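Local coordinates for protein polyhedrin (Orgyia pseudotsugata cypovirus 5, PDB 5A8U) that forms the crystalline matrix of viral occlusion bodies (polyhedra), which protect the virus from the outside environment until insect larvae ingest them, at residues Gly56-Arg60 with Gln61-Phe65; Ser117-Trp120 with Asn121-Arg124; Asp155-Asn158 with Ser159-Pro163; Asn236-Pro240 with Arg241-Tyr245. All blocks are in the same frame, centred on the assembly; numbering follows the deposited sequence.

Contact 1: residues Gly56-Arg60 with Gln61-Phe65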
loop_
_atom_site.group_PDB
_atom_site.type_symbol
_atom_site.label_atom_id
_atom_site.label_comp_id
_atom_site.label_asym_id
_atom_site.label_seq_id
_atom_site.Cartn_x
_atom_site.Cartn_y
_atom_site.Cartn_z
ATOM N N GLY A 56 -3.431 -2.107 -8.497
ATOM C CA GLY A 56 -2.651 -2.816 -7.508
ATOM C C GLY A 56 -1.494 -3.528 -8.174
ATOM O O GLY A 56 -1.286 -3.395 -9.386
ATOM N N SER A 57 -0.743 -4.269 -7.370
ATOM C CA SER A 57 0.438 -4.953 -7.852
ATOM C C SER A 57 0.811 -6.064 -6.881
ATOM O O SER A 57 0.371 -6.070 -5.733
ATOM C CB SER A 57 1.614 -3.968 -8.003
ATOM O OG SER A 57 2.150 -3.583 -6.735
ATOM N N LEU A 58 1.626 -7.002 -7.343
ATOM C CA LEU A 58 2.200 -7.992 -6.445
ATOM C C LEU A 58 3.664 -8.162 -6.807
ATOM O O LEU A 58 3.984 -8.465 -7.961
ATOM C CB LEU A 58 1.501 -9.344 -6.593
ATOM C CG LEU A 58 0.025 -9.406 -6.224
ATOM C CD1 LEU A 58 -0.540 -10.744 -6.681
ATOM C CD2 LEU A 58 -0.159 -9.213 -4.718
ATOM N N ASN A 59 4.561 -7.964 -5.846
ATOM C CA ASN A 59 5.961 -8.288 -6.107
ATOM C C ASN A 59 6.278 -9.753 -5.788
ATOM O O ASN A 59 5.377 -10.526 -5.407
ATOM C CB ASN A 59 6.919 -7.315 -5.404
ATOM C CG ASN A 59 6.817 -7.368 -3.894
ATOM O OD1 ASN A 59 6.146 -8.245 -3.323
ATOM N ND2 ASN A 59 7.509 -6.438 -3.231
ATOM N N ARG A 60 7.536 -10.173 -5.953
ATOM C CA ARG A 60 7.814 -11.607 -5.789
ATOM C C ARG A 60 7.502 -12.097 -4.378
ATOM O O ARG A 60 7.067 -13.244 -4.195
ATOM C CB ARG A 60 9.259 -11.988 -6.186
ATOM C CG ARG A 60 9.473 -12.234 -7.693
ATOM C CD ARG A 60 8.413 -13.168 -8.359
ATOM N NE ARG A 60 8.605 -14.608 -8.131
ATOM C CZ ARG A 60 7.890 -15.552 -8.750
ATOM N NH1 ARG A 60 6.959 -15.200 -9.633
ATOM N NH2 ARG A 60 8.106 -16.846 -8.514
ATOM N N GLN A 61 7.668 -11.231 -3.386
ATOM C CA GLN A 61 7.387 -11.638 -2.007
ATOM C C GLN A 61 5.937 -12.084 -1.817
ATOM O O GLN A 61 5.661 -12.948 -0.990
ATOM C CB GLN A 61 7.711 -10.512 -1.022
ATOM C CG GLN A 61 9.202 -10.378 -0.726
ATOM C CD GLN A 61 9.930 -9.412 -1.648
ATOM O OE1 GLN A 61 9.456 -9.123 -2.745
ATOM N NE2 GLN A 61 11.112 -8.942 -1.220
ATOM N N LEU A 62 5.020 -11.496 -2.584
ATOM C CA LEU A 62 3.615 -11.909 -2.533
ATOM C C LEU A 62 3.194 -12.877 -3.651
ATOM O O LEU A 62 2.165 -13.534 -3.536
ATOM C CB LEU A 62 2.685 -10.687 -2.495
ATOM C CG LEU A 62 2.809 -9.871 -1.195
ATOM C CD1 LEU A 62 1.801 -8.725 -1.166
ATOM C CD2 LEU A 62 2.618 -10.758 0.026
ATOM N N MET A 63 3.978 -12.964 -4.726
ATOM C CA MET A 63 3.662 -13.932 -5.778
ATOM C C MET A 63 3.953 -15.359 -5.319
ATOM O O MET A 63 3.305 -16.305 -5.764
ATOM C CB MET A 63 4.463 -13.643 -7.053
ATOM C CG MET A 63 4.084 -12.342 -7.744
ATOM S SD MET A 63 2.443 -12.405 -8.521
ATOM C CE MET A 63 2.777 -13.540 -9.882
ATOM N N LYS A 64 4.960 -15.507 -4.461
ATOM C CA LYS A 64 5.343 -16.811 -3.934
ATOM C C LYS A 64 4.449 -17.266 -2.779
ATOM O O LYS A 64 3.703 -16.483 -2.189
ATOM C CB LYS A 64 6.819 -16.813 -3.494
ATOM C CG LYS A 64 7.069 -16.037 -2.214
ATOM C CD LYS A 64 8.546 -16.062 -1.848
ATOM C CE LYS A 64 8.783 -15.537 -0.456
ATOM N NZ LYS A 64 8.520 -16.566 0.583
ATOM N N PHE A 65 4.517 -18.552 -2.489
ATOM C CA PHE A 65 3.900 -19.120 -1.298
ATOM C C PHE A 65 4.953 -19.975 -0.581
ATOM O O PHE A 65 5.773 -20.614 -1.246
ATOM C CB PHE A 65 2.688 -19.982 -1.670
ATOM C CG PHE A 65 2.044 -20.618 -0.484
ATOM C CD1 PHE A 65 1.171 -19.883 0.309
ATOM C CD2 PHE A 65 2.347 -21.920 -0.128
ATOM C CE1 PHE A 65 0.586 -20.451 1.434
ATOM C CE2 PHE A 65 1.763 -22.499 0.998
ATOM C CZ PHE A 65 0.876 -21.760 1.772
#
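A strand-to-helix junction is made here: strand 53-58 ends at Leu58, Asn59 takes the N-cap position, and the single-turn helix 60-63 follows at once. The carbonyl of Asn59 starts the turn, with Met63 N bonded to its O at 2.9 Å and Leu62 N adding a weak second bond. One residue on, Lys64 N closes on Arg60 O at 3.1 Å. Leu58, the last strand residue, reaches the helix with two parts of its side chain: CD2 lies 3.9 Å from Leu62 CB, while CB meets Met63 SD at 3.7 Å. Unbranched and flexible, Met63 can bend at both chi2 and chi3 (each -70°) and so fold its sulfur back over the leucine, on the side of the junction that faces strand 30-37. The polar ends serve other partners. Asn59 ND2 bonds to Thr222 O of the second subunit and Gln61 NE2 to Ser224 O of the same neighbour; the amide N-H groups of both suit a place facing backbone carbonyls of that subunit. Arg60 pairs with Asp106 and the carbonyl of Pro188. Over one face of the Arg60 guanidinium sits Met63 CB, 3.9 Å from NH1.

Contact 2: residues Ser117-Trp120 with Asn121-Arg124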
loop_
_atom_site.group_PDB
_atom_site.type_symbol
_atom_site.label_atom_id
_atom_site.label_comp_id
_atom_site.label_asym_id
_atom_site.label_seq_id
_atom_site.Cartn_x
_atom_site.Cartn_y
_atom_site.Cartn_z
ATOM N N SER A 117 -19.513 -3.977 -13.280
ATOM C CA SER A 117 -19.799 -3.190 -14.484
ATOM C C SER A 117 -18.534 -2.417 -14.834
ATOM O O SER A 117 -18.289 -1.301 -14.343
ATOM C CB SER A 117 -20.981 -2.246 -14.256
ATOM O OG SER A 117 -21.265 -1.514 -15.439
ATOM N N VAL A 118 -17.721 -3.040 -15.680
ATOM C CA VAL A 118 -16.341 -2.628 -15.912
ATOM C C VAL A 118 -16.169 -2.126 -17.341
ATOM O O VAL A 118 -16.796 -2.633 -18.260
ATOM C CB VAL A 118 -15.396 -3.826 -15.639
ATOM C CG1 VAL A 118 -13.952 -3.581 -16.186
ATOM C CG2 VAL A 118 -15.418 -4.174 -14.140
ATOM N N ASP A 119 -15.362 -1.087 -17.515
ATOM C CA ASP A 119 -14.935 -0.665 -18.855
ATOM C C ASP A 119 -13.934 -1.706 -19.352
ATOM O O ASP A 119 -12.728 -1.510 -19.236
ATOM C CB ASP A 119 -14.293 0.736 -18.766
ATOM C CG ASP A 119 -13.929 1.322 -20.142
ATOM O OD1 ASP A 119 -14.277 0.712 -21.173
ATOM O OD2 ASP A 119 -13.334 2.428 -20.199
ATOM N N TRP A 120 -14.433 -2.828 -19.872
ATOM C CA TRP A 120 -13.566 -3.963 -20.197
ATOM C C TRP A 120 -12.376 -3.619 -21.095
ATOM O O TRP A 120 -11.269 -4.085 -20.851
ATOM C CB TRP A 120 -14.349 -5.120 -20.819
ATOM C CG TRP A 120 -15.583 -5.454 -20.046
ATOM C CD1 TRP A 120 -16.869 -5.115 -20.363
ATOM C CD2 TRP A 120 -15.654 -6.166 -18.801
ATOM N NE1 TRP A 120 -17.739 -5.587 -19.396
ATOM C CE2 TRP A 120 -17.013 -6.225 -18.427
ATOM C CE3 TRP A 120 -14.697 -6.759 -17.965
ATOM C CZ2 TRP A 120 -17.447 -6.867 -17.263
ATOM C CZ3 TRP A 120 -15.139 -7.396 -16.804
ATOM C CH2 TRP A 120 -16.495 -7.438 -16.470
ATOM N N ASN A 121 -12.608 -2.800 -22.116
ATOM C CA ASN A 121 -11.549 -2.440 -23.062
ATOM C C ASN A 121 -10.364 -1.768 -22.395
ATOM O O ASN A 121 -9.249 -1.826 -22.915
ATOM C CB ASN A 121 -12.066 -1.521 -24.171
ATOM C CG ASN A 121 -13.023 -2.217 -25.114
ATOM O OD1 ASN A 121 -12.904 -3.413 -25.372
ATOM N ND2 ASN A 121 -13.968 -1.459 -25.658
ATOM N N ALA A 122 -10.612 -1.120 -21.255
ATOM C CA ALA A 122 -9.598 -0.298 -20.590
ATOM C C ALA A 122 -8.719 -1.065 -19.585
ATOM O O ALA A 122 -7.783 -0.504 -19.024
ATOM C CB ALA A 122 -10.251 0.915 -19.907
ATOM N N THR A 123 -9.013 -2.337 -19.366
ATOM C CA THR A 123 -8.244 -3.105 -18.392
ATOM C C THR A 123 -6.781 -3.231 -18.806
ATOM O O THR A 123 -6.489 -3.587 -19.954
ATOM C CB THR A 123 -8.863 -4.508 -18.227
ATOM O OG1 THR A 123 -10.194 -4.367 -17.705
ATOM C CG2 THR A 123 -8.025 -5.364 -17.296
ATOM N N ARG A 124 -5.877 -2.952 -17.868
ATOM C CA ARG A 124 -4.443 -3.218 -18.062
ATOM C C ARG A 124 -3.945 -4.295 -17.121
ATOM O O ARG A 124 -4.210 -4.243 -15.921
ATOM C CB ARG A 124 -3.621 -1.954 -17.801
ATOM C CG ARG A 124 -3.758 -0.914 -18.887
ATOM C CD ARG A 124 -3.161 0.406 -18.422
ATOM N NE ARG A 124 -2.919 1.333 -19.521
ATOM C CZ ARG A 124 -2.709 2.635 -19.358
ATOM N NH1 ARG A 124 -2.759 3.167 -18.140
ATOM N NH2 ARG A 124 -2.474 3.406 -20.410
HETATM O O HOH W 1 -11.035 -1.783 -16.964
HETATM O O HOH W 2 -15.450 -1.342 -22.705
HETATM O O HOH W 3 -8.159 -4.607 -21.742
HETATM O O HOH W 4 -11.365 -6.371 -18.999
#
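With CG of Asp119 swung anti to the backbone N (chi1 -175°), the carboxylate lies beside its own carbonyl carbon and leans over the methyl of Ala122, OD2 standing 3.4 Å from Ala122 CB. Thr123, at chi1 -63°, has OG1 beside its backbone N, and this hydroxyl is the atom that waters 1 and 4 meet. The small methyl of Ala122 touches that carboxylate and also packs on Tyr195 and on Arg211 of the second subunit. Water 1 joins Asp119 O to Thr123 OG1, and water 4 joins the same hydroxyl to Trp120 O at 2.7 and 2.9 Å respectively. These residues form the loop that carries the chain from strand 109-115 to strand 124-128: an inverse gamma turn centred on Asp119, with a weak bond from Trp120 N to Val118 O, runs into two overlapping beta turns. Their i to i+3 bonds link Ala122 N to Asp119 O at 3.0 Å and Thr123 N to Trp120 O at 3.2 Å, the latter almost straight at its hydrogen (170°). The gamma turn also brings Val118 O over one face of the Trp120 indole, offset toward the rim. This broad side chain suits a site where it packs on Val114, Met170 and Lys173. On the Asp119 side, water 2 donates to OD1 of the carboxylate and accepts from Asn121 N, 3.2 Å away.

Contact 3: residues Asp155-Asn158 with Ser159-Pro163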
loop_
_atom_site.group_PDB
_atom_site.type_symbol
_atom_site.label_atom_id
_atom_site.label_comp_id
_atom_site.label_asym_id
_atom_site.label_seq_id
_atom_site.Cartn_x
_atom_site.Cartn_y
_atom_site.Cartn_z
ATOM N N ASP A 155 -0.706 -4.689 -22.781
ATOM C CA ASP A 155 -1.278 -4.615 -21.442
ATOM C C ASP A 155 -2.795 -4.707 -21.541
ATOM O O ASP A 155 -3.462 -5.048 -20.586
ATOM C CB ASP A 155 -0.936 -3.279 -20.771
ATOM C CG ASP A 155 0.551 -3.056 -20.616
ATOM O OD1 ASP A 155 1.336 -4.025 -20.703
ATOM O OD2 ASP A 155 0.925 -1.892 -20.375
ATOM N N ILE A 156 -3.334 -4.356 -22.706
ATOM C CA ILE A 156 -4.768 -4.328 -22.921
ATOM C C ILE A 156 -5.183 -5.750 -23.236
ATOM O O ILE A 156 -5.163 -6.173 -24.395
ATOM C CB ILE A 156 -5.140 -3.374 -24.076
ATOM C CG1 ILE A 156 -4.664 -1.949 -23.742
ATOM C CG2 ILE A 156 -6.645 -3.367 -24.299
ATOM C CD1 ILE A 156 -5.358 -1.364 -22.508
ATOM N N ILE A 157 -5.560 -6.478 -22.195
ATOM C CA ILE A 157 -5.794 -7.910 -22.316
ATOM C C ILE A 157 -7.228 -8.296 -22.624
ATOM O O ILE A 157 -7.510 -9.484 -22.787
ATOM C CB ILE A 157 -5.388 -8.656 -21.030
ATOM C CG1 ILE A 157 -6.054 -8.023 -19.811
ATOM C CG2 ILE A 157 -3.864 -8.719 -20.909
ATOM C CD1 ILE A 157 -6.005 -8.942 -18.586
ATOM N N ASN A 158 -8.125 -7.315 -22.707
ATOM C CA ASN A 158 -9.549 -7.594 -22.839
ATOM C C ASN A 158 -9.869 -8.690 -23.852
ATOM O O ASN A 158 -10.630 -9.615 -23.564
ATOM C CB ASN A 158 -10.339 -6.325 -23.191
ATOM C CG ASN A 158 -11.830 -6.574 -23.220
ATOM O OD1 ASN A 158 -12.374 -7.229 -22.331
ATOM N ND2 ASN A 158 -12.497 -6.064 -24.242
ATOM N N SER A 159 -9.294 -8.603 -25.042
ATOM C CA SER A 159 -9.687 -9.556 -26.085
ATOM C C SER A 159 -9.297 -11.002 -25.761
ATOM O O SER A 159 -9.934 -11.936 -26.258
ATOM C CB SER A 159 -9.184 -9.127 -27.474
ATOM O OG SER A 159 -7.772 -9.152 -27.556
ATOM N N LYS A 160 -8.280 -11.192 -24.919
ATOM C CA LYS A 160 -7.877 -12.543 -24.496
ATOM C C LYS A 160 -8.663 -13.049 -23.276
ATOM O O LYS A 160 -8.561 -14.215 -22.905
ATOM C CB LYS A 160 -6.380 -12.580 -24.167
ATOM C CG LYS A 160 -5.445 -12.481 -25.368
ATOM C CD LYS A 160 -4.003 -12.682 -24.912
ATOM C CE LYS A 160 -3.092 -13.094 -26.074
ATOM N NZ LYS A 160 -1.793 -13.683 -25.609
ATOM N N MET A 161 -9.434 -12.177 -22.641
ATOM C CA MET A 161 -10.214 -12.609 -21.480
ATOM C C MET A 161 -11.477 -13.356 -21.914
ATOM O O MET A 161 -12.056 -13.049 -22.961
ATOM C CB MET A 161 -10.567 -11.412 -20.605
ATOM C CG MET A 161 -9.342 -10.618 -20.178
ATOM S SD MET A 161 -9.768 -9.358 -18.952
ATOM C CE MET A 161 -9.898 -10.363 -17.478
ATOM N N GLN A 162 -11.874 -14.347 -21.112
ATOM C CA GLN A 162 -13.030 -15.169 -21.400
ATOM C C GLN A 162 -14.215 -14.675 -20.595
ATOM O O GLN A 162 -14.101 -14.434 -19.399
ATOM C CB GLN A 162 -12.734 -16.630 -21.051
ATOM C CG GLN A 162 -11.541 -17.209 -21.786
ATOM C CD GLN A 162 -11.311 -18.656 -21.421
ATOM O OE1 GLN A 162 -12.251 -19.438 -21.382
ATOM N NE2 GLN A 162 -10.071 -19.015 -21.139
ATOM N N PRO A 163 -15.376 -14.545 -21.243
ATOM C CA PRO A 163 -16.552 -14.054 -20.523
ATOM C C PRO A 163 -17.082 -15.102 -19.549
ATOM O O PRO A 163 -17.171 -16.285 -19.878
ATOM C CB PRO A 163 -17.573 -13.806 -21.640
ATOM C CG PRO A 163 -16.809 -13.875 -22.922
ATOM C CD PRO A 163 -15.665 -14.799 -22.667
HETATM O O HOH W 5 -5.498 -8.560 -25.688
HETATM O O HOH W 6 -13.324 -10.974 -24.382
#
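Ile157 and Met161 meet along one side of a tight turn, CD1 of the isoleucine 3.8 Å from SD of the methionine. Ile157 holds CG1 between its backbone N and carbonyl carbon (chi1 52°), and from there the extended chi2 carries CD1 to the sulfur. Met161 runs out straight through chi2 and bends only at chi3 (78°), which turns its methyl aside at the end of the chain. The two side chains approach at a slant. Both are apolar and buried, as suits residues that rest together on Phe112 of strand 109-115. Asn158 has CG anti to the backbone N (chi1 -175°), and its OD1 takes a hydrogen bond from Lys173 NZ. Ser159 is exposed, and its OG reaches water 5 at 3.0 Å, which in turn donates to Ile156 O, a role that a short hydroxyl side chain suits. Beneath the side chains, Ile157 O receives Lys160 N at 2.8 Å and, weakly, Met161 N. The stronger bond of Met161 N goes to Asn158 O, 3.0 Å away. Water 6 then donates to both Asn158 O and Met161 O, the latter at 2.8 Å. Successive i to i+3 bonds of this kind are characteristic of a 3-10 turn, which here leads the chain into strand 162-166, the outermost strand, within this chain, of the six-stranded antiparallel sheet.

Contact 4: residues Asn236-Pro240 with Arg241-Tyr245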
loop_
_atom_site.group_PDB
_atom_site.type_symbol
_atom_site.label_atom_id
_atom_site.label_comp_id
_atom_site.label_asym_id
_atom_site.label_seq_id
_atom_site.Cartn_x
_atom_site.Cartn_y
_atom_site.Cartn_z
ATOM N N ASN A 236 -15.720 -22.312 -0.295
ATOM C CA ASN A 236 -15.669 -21.491 0.911
ATOM C C ASN A 236 -15.421 -19.992 0.734
ATOM O O ASN A 236 -15.700 -19.213 1.637
ATOM C CB ASN A 236 -14.703 -22.096 1.945
ATOM C CG ASN A 236 -15.241 -23.396 2.526
ATOM O OD1 ASN A 236 -16.456 -23.665 2.458
ATOM N ND2 ASN A 236 -14.354 -24.215 3.084
ATOM N N PHE A 237 -14.928 -19.594 -0.431
ATOM C CA PHE A 237 -14.722 -18.182 -0.709
ATOM C C PHE A 237 -15.511 -17.707 -1.934
ATOM O O PHE A 237 -16.401 -16.863 -1.805
ATOM C CB PHE A 237 -13.222 -17.836 -0.868
ATOM C CG PHE A 237 -12.993 -16.394 -1.220
ATOM C CD1 PHE A 237 -13.247 -15.400 -0.282
ATOM C CD2 PHE A 237 -12.600 -16.023 -2.493
ATOM C CE1 PHE A 237 -13.078 -14.055 -0.598
ATOM C CE2 PHE A 237 -12.426 -14.667 -2.827
ATOM C CZ PHE A 237 -12.677 -13.685 -1.882
ATOM N N PHE A 238 -15.185 -18.219 -3.121
ATOM C CA PHE A 238 -15.779 -17.657 -4.341
ATOM C C PHE A 238 -17.279 -17.812 -4.426
ATOM O O PHE A 238 -18.001 -16.851 -4.687
ATOM C CB PHE A 238 -15.140 -18.249 -5.599
ATOM C CG PHE A 238 -13.731 -17.802 -5.801
ATOM C CD1 PHE A 238 -13.464 -16.556 -6.364
ATOM C CD2 PHE A 238 -12.665 -18.584 -5.379
ATOM C CE1 PHE A 238 -12.162 -16.119 -6.524
ATOM C CE2 PHE A 238 -11.353 -18.147 -5.542
ATOM C CZ PHE A 238 -11.104 -16.918 -6.119
ATOM N N GLN A 239 -17.762 -19.027 -4.224
ATOM C CA GLN A 239 -19.203 -19.221 -4.346
ATOM C C GLN A 239 -20.046 -18.350 -3.413
ATOM O O GLN A 239 -20.932 -17.640 -3.877
ATOM C CB GLN A 239 -19.576 -20.708 -4.298
ATOM C CG GLN A 239 -19.522 -21.277 -5.693
ATOM C CD GLN A 239 -19.765 -22.758 -5.779
ATOM O OE1 GLN A 239 -19.897 -23.450 -4.762
ATOM N NE2 GLN A 239 -19.808 -23.268 -7.014
ATOM N N PRO A 240 -19.751 -18.363 -2.106
ATOM C CA PRO A 240 -20.553 -17.534 -1.192
ATOM C C PRO A 240 -20.456 -16.022 -1.455
ATOM O O PRO A 240 -21.411 -15.305 -1.149
ATOM C CB PRO A 240 -19.979 -17.869 0.189
ATOM C CG PRO A 240 -19.299 -19.206 0.010
ATOM C CD PRO A 240 -18.795 -19.234 -1.398
ATOM N N ARG A 241 -19.335 -15.546 -1.994
ATOM C CA ARG A 241 -19.178 -14.113 -2.299
ATOM C C ARG A 241 -19.876 -13.773 -3.617
ATOM O O ARG A 241 -19.923 -12.601 -4.009
ATOM C CB ARG A 241 -17.703 -13.715 -2.416
ATOM C CG ARG A 241 -16.910 -13.654 -1.112
ATOM C CD ARG A 241 -17.006 -12.283 -0.400
ATOM N NE ARG A 241 -16.825 -11.158 -1.322
ATOM C CZ ARG A 241 -15.682 -10.509 -1.533
ATOM N NH1 ARG A 241 -14.577 -10.826 -0.867
ATOM N NH2 ARG A 241 -15.648 -9.517 -2.414
ATOM N N GLU A 242 -20.385 -14.797 -4.300
ATOM C CA GLU A 242 -20.959 -14.650 -5.649
ATOM C C GLU A 242 -19.939 -14.028 -6.606
ATOM O O GLU A 242 -20.283 -13.225 -7.487
ATOM C CB GLU A 242 -22.310 -13.901 -5.637
ATOM C CG GLU A 242 -23.345 -14.604 -4.760
ATOM C CD GLU A 242 -24.743 -13.984 -4.790
ATOM O OE1 GLU A 242 -25.087 -13.286 -5.772
ATOM O OE2 GLU A 242 -25.498 -14.206 -3.814
ATOM N N LEU A 243 -18.689 -14.450 -6.435
ATOM C CA LEU A 243 -17.603 -14.110 -7.342
ATOM C C LEU A 243 -17.463 -15.219 -8.377
ATOM O O LEU A 243 -17.243 -16.374 -8.020
ATOM C CB LEU A 243 -16.292 -13.973 -6.558
ATOM C CG LEU A 243 -16.165 -12.734 -5.669
ATOM C CD1 LEU A 243 -14.979 -12.849 -4.731
ATOM C CD2 LEU A 243 -16.022 -11.505 -6.548
ATOM N N VAL A 244 -17.587 -14.889 -9.658
ATOM C CA VAL A 244 -17.383 -15.901 -10.685
ATOM C C VAL A 244 -15.922 -16.284 -10.783
ATOM O O VAL A 244 -15.023 -15.506 -10.450
ATOM C CB VAL A 244 -17.918 -15.491 -12.077
ATOM C CG1 VAL A 244 -19.451 -15.580 -12.102
ATOM C CG2 VAL A 244 -17.408 -14.106 -12.468
ATOM N N TYR A 245 -15.691 -17.499 -11.244
ATOM C CA TYR A 245 -14.372 -18.100 -11.201
ATOM C C TYR A 245 -14.388 -19.220 -12.224
ATOM O O TYR A 245 -15.364 -19.960 -12.323
ATOM C CB TYR A 245 -14.155 -18.680 -9.796
ATOM C CG TYR A 245 -12.861 -19.418 -9.586
ATOM C CD1 TYR A 245 -12.732 -20.759 -9.927
ATOM C CD2 TYR A 245 -11.760 -18.777 -9.019
ATOM C CE1 TYR A 245 -11.544 -21.438 -9.731
ATOM C CE2 TYR A 245 -10.563 -19.459 -8.812
ATOM C CZ TYR A 245 -10.470 -20.787 -9.174
ATOM O OH TYR A 245 -9.296 -21.462 -8.981
HETATM O O HOH W 7 -24.184 -14.753 -1.371
#
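Phe238 O is gripped by two backbone N-H groups, Leu243 N at 3.0 Å and, weakly, Arg241 N at 3.3 Å. The first of these, with Glu242 N bonded to Gln239 O at 2.9 Å, makes the Schellman motif that ends helix 230-241. Glu242 supplies its positive phi (56°) and turns the chain back along the helix. Pro240, having no N-H, leaves the turn before without a bond at this point, where the helix is kinked, while Arg241 N bonds to Phe237 O. The returning chain packs on the two phenylalanines. Tyr245 CD2 lies over the centre of the Phe238 ring, 3.5 Å from CZ, with the ring planes inclined at 44°, and the opposite face of that ring is met by Phe237 CD2. Leu243 turns its side chain toward the helix: its CB approaches the edge of Phe238, while CD1 sits 3.7 Å from Phe237 CE2. Flat rings and a branched leucine suit this buried interior against strands 30-37 and 43-50. Tyr245 OH bonds to Glu230 at the start of the same helix, and Glu242 OE1 forms a salt bridge with Arg146 of the third subunit. Water 7 donates to Glu242 OE2 and Pro240 O. Arg241, bent at chi2 and chi3, brings NH1 to Asn47 and to the carbonyl of Asp131 of the third subunit. Its guanidinium stands almost perpendicular to the Phe237 ring (87°), NH1 lying 3.6 Å from Phe237 CE1.

The four contacts follow one another along the chain, each a local turn where a strand or helix begins or ends. Contacts 2 and 3 are neighbours, their centres about 9 Å apart, and touch where Trp120 CB meets Asn158 OD1 at 3.3 Å. Contact 2 leads into strand 124-128; contact 3 comes some thirty residues later and leads into strand 162-166, its Ile157 packing on Leu125. Contacts 1 and 4 stand apart, about 22 Å between centres, yet both pack on strands 30-37 and 43-50 of the six-stranded sheet. Contacts 1 and 2 touch the second subunit and contact 4 the third, while residues of contacts 2, 3 and 4 meet crystal neighbours, in keeping with a protein whose role is to build a crystal.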